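PDB 3TQF: Hpr(Ser) kinase from Coxiella burnetii, which probably phosphorylates a serine of the phosphocarrier protein HPr using ATP and can remove that phosphate again. Local coordinates for residues Q42-D50 with G60-L71. Sequence-based numbering, arbitrary orientation.
Sequences QLVCDDVID and GSCPSVANGYIL
A disulfide joins Cys45 to Cys62, with SG of Cys45 bonded to SG of Cys62 at 2.0 Å and a torsion of 50° about the S-S bond. Each SG lies anti to its own backbone N (chi1 -165° in Cys62), and the bridge ties the end of strand 42-45 to the start of the loop after strand 58-61. The ring of Pro63 packs beside the bridge, its CD 3.9 Å from SG of Cys45; its ring-locked phi suits the extended stretch that leaves strand 58-61. Asp50 and Ser61 form an antiparallel hydrogen-bonded pair: Asp50 N donates to Ser61 O and Ser61 N to Asp50 O, both at 2.7 Å, the second bond being the straighter (170° at the hydrogen). OG of Ser61 adds only a weak bond to Asp50 O. At the other end of the contact, Leu43 and Ile70 run past each other in opposite directions, CD2 of Leu43 lying 3.7 Å from CG1 of Ile70, two branched aliphatic chains suited to a buried seam. Just before Ile70 the chain reverses through a type II turn, Ala66 to Tyr69, where Gly68 adopts a positive phi that would press a CB against the preceding carbonyl. Asp46 sends its carboxylate past Ile70 to a weak hydrogen bond with Ser30, in what looks like a Walker A P-loop, consistent with a nucleotide site nearby. Farther out, Val44 and Cys45 form a classic bulge opposite Phe11 of strand 10-14, strands 48-53 and 58-61 make a hairpin, and Leu43 and Ile70 touch Ile37 and Ser33 of helix 29-38.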
ATOM      1  N   GLN A  42       4.647 -15.335   6.038  1.00 35.54           N
ATOM      2  CA  GLN A  42       5.019 -15.744   7.386  1.00 36.60           C
ATOM      3  C   GLN A  42       6.368 -15.196   7.822  1.00 36.03           C
ATOM      4  O   GLN A  42       7.282 -15.037   7.015  1.00 35.08           O
ATOM      5  CB  GLN A  42       5.048 -17.271   7.484  1.00 37.95           C
ATOM      6  CG  GLN A  42       3.699 -17.931   7.315  1.00 39.36           C
ATOM      7  CD  GLN A  42       3.798 -19.442   7.241  1.00 41.07           C
ATOM      8  OE1 GLN A  42       4.639 -19.985   6.523  1.00 41.04           O
ATOM      9  NE2 GLN A  42       2.931 -20.129   7.975  1.00 42.88           N
ATOM     10  N   LEU A  43       6.475 -14.934   9.121  1.00 37.24           N
ATOM     11  CA  LEU A  43       7.716 -14.499   9.750  1.00 37.27           C
ATOM     12  C   LEU A  43       8.468 -15.710  10.288  1.00 38.77           C
ATOM     13  O   LEU A  43       7.875 -16.586  10.910  1.00 40.41           O
ATOM     14  CB  LEU A  43       7.404 -13.538  10.905  1.00 37.92           C
ATOM     15  CG  LEU A  43       8.534 -13.137  11.857  1.00 38.25           C
ATOM     16  CD1 LEU A  43       9.632 -12.378  11.130  1.00 36.74           C
ATOM     17  CD2 LEU A  43       7.964 -12.309  12.991  1.00 39.37           C
ATOM     18  N   VAL A  44       9.772 -15.762  10.036  1.00 38.80           N
ATOM     19  CA  VAL A  44      10.639 -16.692  10.739  1.00 40.57           C
ATOM     20  C   VAL A  44      11.371 -15.914  11.825  1.00 41.89           C
ATOM     21  O   VAL A  44      11.307 -16.282  13.001  1.00 43.78           O
ATOM     22  CB  VAL A  44      11.633 -17.401   9.806  1.00 40.15           C
ATOM     23  CG1 VAL A  44      12.350 -18.514  10.549  1.00 41.87           C
ATOM     24  CG2 VAL A  44      10.913 -17.968   8.607  1.00 39.07           C
ATOM     25  N   CYS A  45      12.043 -14.829  11.444  1.00 41.53           N
ATOM     26  CA  CYS A  45      12.767 -14.017  12.420  1.00 43.20           C
ATOM     27  C   CYS A  45      13.101 -12.597  11.951  1.00 42.43           C
ATOM     28  O   CYS A  45      13.344 -12.361  10.769  1.00 41.23           O
ATOM     29  CB  CYS A  45      14.061 -14.721  12.815  1.00 44.78           C
ATOM     30  SG  CYS A  45      14.623 -14.308  14.476  1.00 48.71           S
ATOM     31  N   ASP A  46      13.119 -11.668  12.906  1.00 43.73           N
ATOM     32  CA  ASP A  46      13.528 -10.288  12.671  1.00 43.65           C
ATOM     33  C   ASP A  46      14.986 -10.151  13.092  1.00 45.06           C
ATOM     34  O   ASP A  46      15.442 -10.851  14.001  1.00 46.79           O
ATOM     35  CB  ASP A  46      12.653  -9.336  13.502  1.00 44.47           C
ATOM     36  CG  ASP A  46      12.566  -7.922  12.913  1.00 44.60           C
ATOM     37  OD1 ASP A  46      12.291  -7.779  11.695  1.00 43.44           O
ATOM     38  OD2 ASP A  46      12.738  -6.948  13.690  1.00 46.65           O
ATOM     39  N   ASP A  47      15.714  -9.269  12.414  1.00 44.74           N
ATOM     40  CA  ASP A  47      17.091  -8.894  12.778  1.00 46.32           C
ATOM     41  C   ASP A  47      18.162  -9.980  12.624  1.00 46.86           C
ATOM     42  O   ASP A  47      19.053  -9.837  11.792  1.00 47.18           O
ATOM     43  CB  ASP A  47      17.161  -8.317  14.198  1.00 48.28           C
ATOM     44  CG  ASP A  47      18.542  -7.757  14.527  1.00 51.08           C
ATOM     45  OD1 ASP A  47      19.123  -7.063  13.661  1.00 51.51           O
ATOM     46  OD2 ASP A  47      19.053  -8.014  15.643  1.00 54.58           O
ATOM     47  N   VAL A  48      18.102 -11.034  13.436  1.00 47.54           N
ATOM     48  CA  VAL A  48      19.157 -12.061  13.453  1.00 48.60           C
ATOM     49  C   VAL A  48      18.590 -13.469  13.290  1.00 48.07           C
ATOM     50  O   VAL A  48      17.511 -13.767  13.789  1.00 48.05           O
ATOM     51  CB  VAL A  48      19.977 -11.989  14.752  1.00 51.19           C
ATOM     52  CG1 VAL A  48      20.924 -13.170  14.867  1.00 53.13           C
ATOM     53  CG2 VAL A  48      20.756 -10.690  14.801  1.00 52.23           C
ATOM     54  N   ILE A  49      19.334 -14.326  12.592  1.00 48.02           N
ATOM     55  CA  ILE A  49      18.896 -15.682  12.265  1.00 47.73           C
ATOM     56  C   ILE A  49      19.967 -16.698  12.637  1.00 49.90           C
ATOM     57  O   ILE A  49      21.134 -16.511  12.305  1.00 50.69           O
ATOM     58  CB  ILE A  49      18.666 -15.846  10.750  1.00 45.83           C
ATOM     59  CG1 ILE A  49      17.865 -14.689  10.180  1.00 44.12           C
ATOM     60  CG2 ILE A  49      17.935 -17.134  10.450  1.00 45.86           C
ATOM     61  CD1 ILE A  49      17.968 -14.607   8.691  1.00 43.60           C
ATOM     62  N   ASP A  50      19.572 -17.776  13.308  1.00 51.07           N
ATOM     63  CA  ASP A  50      20.462 -18.920  13.488  1.00 53.42           C
ATOM     64  C   ASP A  50      20.412 -19.773  12.224  1.00 52.45           C
ATOM     65  O   ASP A  50      19.332 -20.031  11.692  1.00 50.70           O
ATOM     66  CB  ASP A  50      20.058 -19.764  14.701  1.00 55.78           C
ATOM     67  CG  ASP A  50      20.211 -19.019  16.017  1.00 57.64           C
ATOM     68  OD1 ASP A  50      20.554 -17.816  16.009  1.00 57.79           O
ATOM     69  OD2 ASP A  50      19.982 -19.645  17.069  1.00 60.35           O
ATOM     70  N   GLY A  60      17.200 -22.048   8.407  1.00 45.40           N
ATOM     71  CA  GLY A  60      17.276 -20.841   9.223  1.00 44.91           C
ATOM     72  C   GLY A  60      16.231 -20.867  10.322  1.00 45.62           C
ATOM     73  O   GLY A  60      15.060 -21.140  10.064  1.00 44.87           O
ATOM     74  N   SER A  61      16.656 -20.575  11.547  1.00 47.39           N
ATOM     75  CA  SER A  61      15.776 -20.630  12.709  1.00 48.86           C
ATOM     76  C   SER A  61      15.987 -19.418  13.605  1.00 49.25           C
ATOM     77  O   SER A  61      17.093 -18.894  13.703  1.00 49.73           O
ATOM     78  CB  SER A  61      16.029 -21.911  13.494  1.00 51.75           C
ATOM     79  OG  SER A  61      17.407 -22.221  13.499  1.00 53.42           O
ATOM     80  N   CYS A  62      14.911 -18.985  14.255  1.00 49.70           N
ATOM     81  CA  CYS A  62      14.932 -17.813  15.124  1.00 50.18           C
ATOM     82  C   CYS A  62      15.229 -18.287  16.538  1.00 53.19           C
ATOM     83  O   CYS A  62      14.667 -19.287  16.979  1.00 54.93           O
ATOM     84  CB  CYS A  62      13.564 -17.128  15.082  1.00 49.06           C
ATOM     85  SG  CYS A  62      13.468 -15.427  15.735  1.00 49.71           S
ATOM     86  N   PRO A  63      16.117 -17.584  17.256  1.00 54.41           N
ATOM     87  CA  PRO A  63      16.332 -17.951  18.658  1.00 57.63           C
ATOM     88  C   PRO A  63      15.110 -17.596  19.500  1.00 58.22           C
ATOM     89  O   PRO A  63      14.388 -16.658  19.158  1.00 56.39           O
ATOM     90  CB  PRO A  63      17.554 -17.118  19.069  1.00 58.45           C
ATOM     91  CG  PRO A  63      17.640 -16.007  18.095  1.00 55.57           C
ATOM     92  CD  PRO A  63      16.936 -16.431  16.839  1.00 53.26           C
ATOM     93  N   SER A  64      14.879 -18.347  20.576  1.00 61.22           N
ATOM     94  CA  SER A  64      13.730 -18.125  21.463  1.00 62.55           C
ATOM     95  C   SER A  64      13.687 -16.688  21.992  1.00 62.01           C
ATOM     96  O   SER A  64      14.567 -15.881  21.705  1.00 60.99           O
ATOM     97  CB  SER A  64      13.780 -19.089  22.665  1.00 66.71           C
ATOM     98  OG  SER A  64      14.053 -20.421  22.272  1.00 68.01           O
ATOM     99  N   VAL A  65      12.663 -16.382  22.779  1.00 63.18           N
ATOM    100  CA  VAL A  65      12.535 -15.089  23.450  1.00 63.60           C
ATOM    101  C   VAL A  65      12.172 -14.007  22.449  1.00 60.20           C
ATOM    102  O   VAL A  65      11.143 -13.347  22.598  1.00 60.16           O
ATOM    103  CB  VAL A  65      13.813 -14.686  24.240  1.00 65.65           C
ATOM    104  CG1 VAL A  65      13.556 -13.432  25.070  1.00 66.64           C
ATOM    105  CG2 VAL A  65      14.272 -15.828  25.143  1.00 69.41           C
ATOM    106  N   ALA A  66      13.020 -13.824  21.439  1.00 57.92           N
ATOM    107  CA  ALA A  66      12.730 -12.927  20.320  1.00 54.68           C
ATOM    108  C   ALA A  66      11.719 -13.516  19.340  1.00 52.61           C
ATOM    109  O   ALA A  66      11.151 -12.787  18.538  1.00 50.71           O
ATOM    110  CB  ALA A  66      14.014 -12.580  19.578  1.00 53.61           C
ATOM    111  N   ASN A  67      11.498 -14.823  19.394  1.00 53.42           N
ATOM    112  CA  ASN A  67      10.612 -15.480  18.440  1.00 52.03           C
ATOM    113  C   ASN A  67       9.194 -14.912  18.461  1.00 51.42           C
ATOM    114  O   ASN A  67       8.568 -14.817  19.517  1.00 53.62           O
ATOM    115  CB  ASN A  67      10.557 -16.987  18.696  1.00 54.13           C
ATOM    116  CG  ASN A  67      10.023 -17.754  17.508  1.00 53.30           C
ATOM    117  OD1 ASN A  67      10.602 -17.715  16.424  1.00 52.18           O
ATOM    118  ND2 ASN A  67       8.913 -18.454  17.700  1.00 55.58           N
ATOM    119  N   GLY A  68       8.700 -14.531  17.285  1.00 48.76           N
ATOM    120  CA  GLY A  68       7.341 -14.013  17.138  1.00 48.15           C
ATOM    121  C   GLY A  68       7.216 -12.503  17.234  1.00 47.01           C
ATOM    122  O   GLY A  68       6.137 -11.962  16.996  1.00 46.74           O
ATOM    123  N   TYR A  69       8.312 -11.819  17.565  1.00 46.45           N
ATOM    124  CA  TYR A  69       8.288 -10.374  17.775  1.00 45.95           C
ATOM    125  C   TYR A  69       9.018  -9.601  16.677  1.00 43.66           C
ATOM    126  O   TYR A  69      10.038 -10.055  16.158  1.00 42.96           O
ATOM    127  CB  TYR A  69       8.883 -10.029  19.136  1.00 48.12           C
ATOM    128  CG  TYR A  69       8.069 -10.552  20.294  1.00 50.57           C
ATOM    129  CD1 TYR A  69       6.924  -9.888  20.719  1.00 51.41           C
ATOM    130  CD2 TYR A  69       8.441 -11.713  20.966  1.00 52.06           C
ATOM    131  CE1 TYR A  69       6.173 -10.364  21.784  1.00 54.00           C
ATOM    132  CE2 TYR A  69       7.698 -12.194  22.031  1.00 54.61           C
ATOM    133  CZ  TYR A  69       6.566 -11.516  22.434  1.00 55.50           C
ATOM    134  OH  TYR A  69       5.825 -11.991  23.488  1.00 58.82           O
ATOM    135  N   ILE A  70       8.469  -8.435  16.337  1.00 42.79           N
ATOM    136  CA  ILE A  70       9.032  -7.511  15.352  1.00 40.94           C
ATOM    137  C   ILE A  70       9.097  -6.135  15.993  1.00 41.58           C
ATOM    138  O   ILE A  70       8.180  -5.751  16.706  1.00 42.80           O
ATOM    139  CB  ILE A  70       8.125  -7.406  14.100  1.00 39.45           C
ATOM    140  CG1 ILE A  70       8.339  -8.596  13.174  1.00 38.82           C
ATOM    141  CG2 ILE A  70       8.386  -6.122  13.318  1.00 38.58           C
ATOM    142  CD1 ILE A  70       7.511  -8.511  11.888  1.00 38.05           C
ATOM    143  N   LEU A  71      10.173  -5.402  15.741  1.00 41.12           N
ATOM    144  CA  LEU A  71      10.288  -4.024  16.204  1.00 42.23           C
ATOM    145  C   LEU A  71      10.113  -3.073  15.022  1.00 40.90           C
ATOM    146  O   LEU A  71      10.774  -3.223  13.991  1.00 39.74           O
ATOM    147  CB  LEU A  71      11.645  -3.794  16.871  1.00 43.66           C
ATOM    148  CG  LEU A  71      11.947  -2.368  17.348  1.00 45.72           C
ATOM    149  CD1 LEU A  71      11.009  -1.955  18.477  1.00 47.96           C
ATOM    150  CD2 LEU A  71      13.397  -2.248  17.793  1.00 47.33           C
TER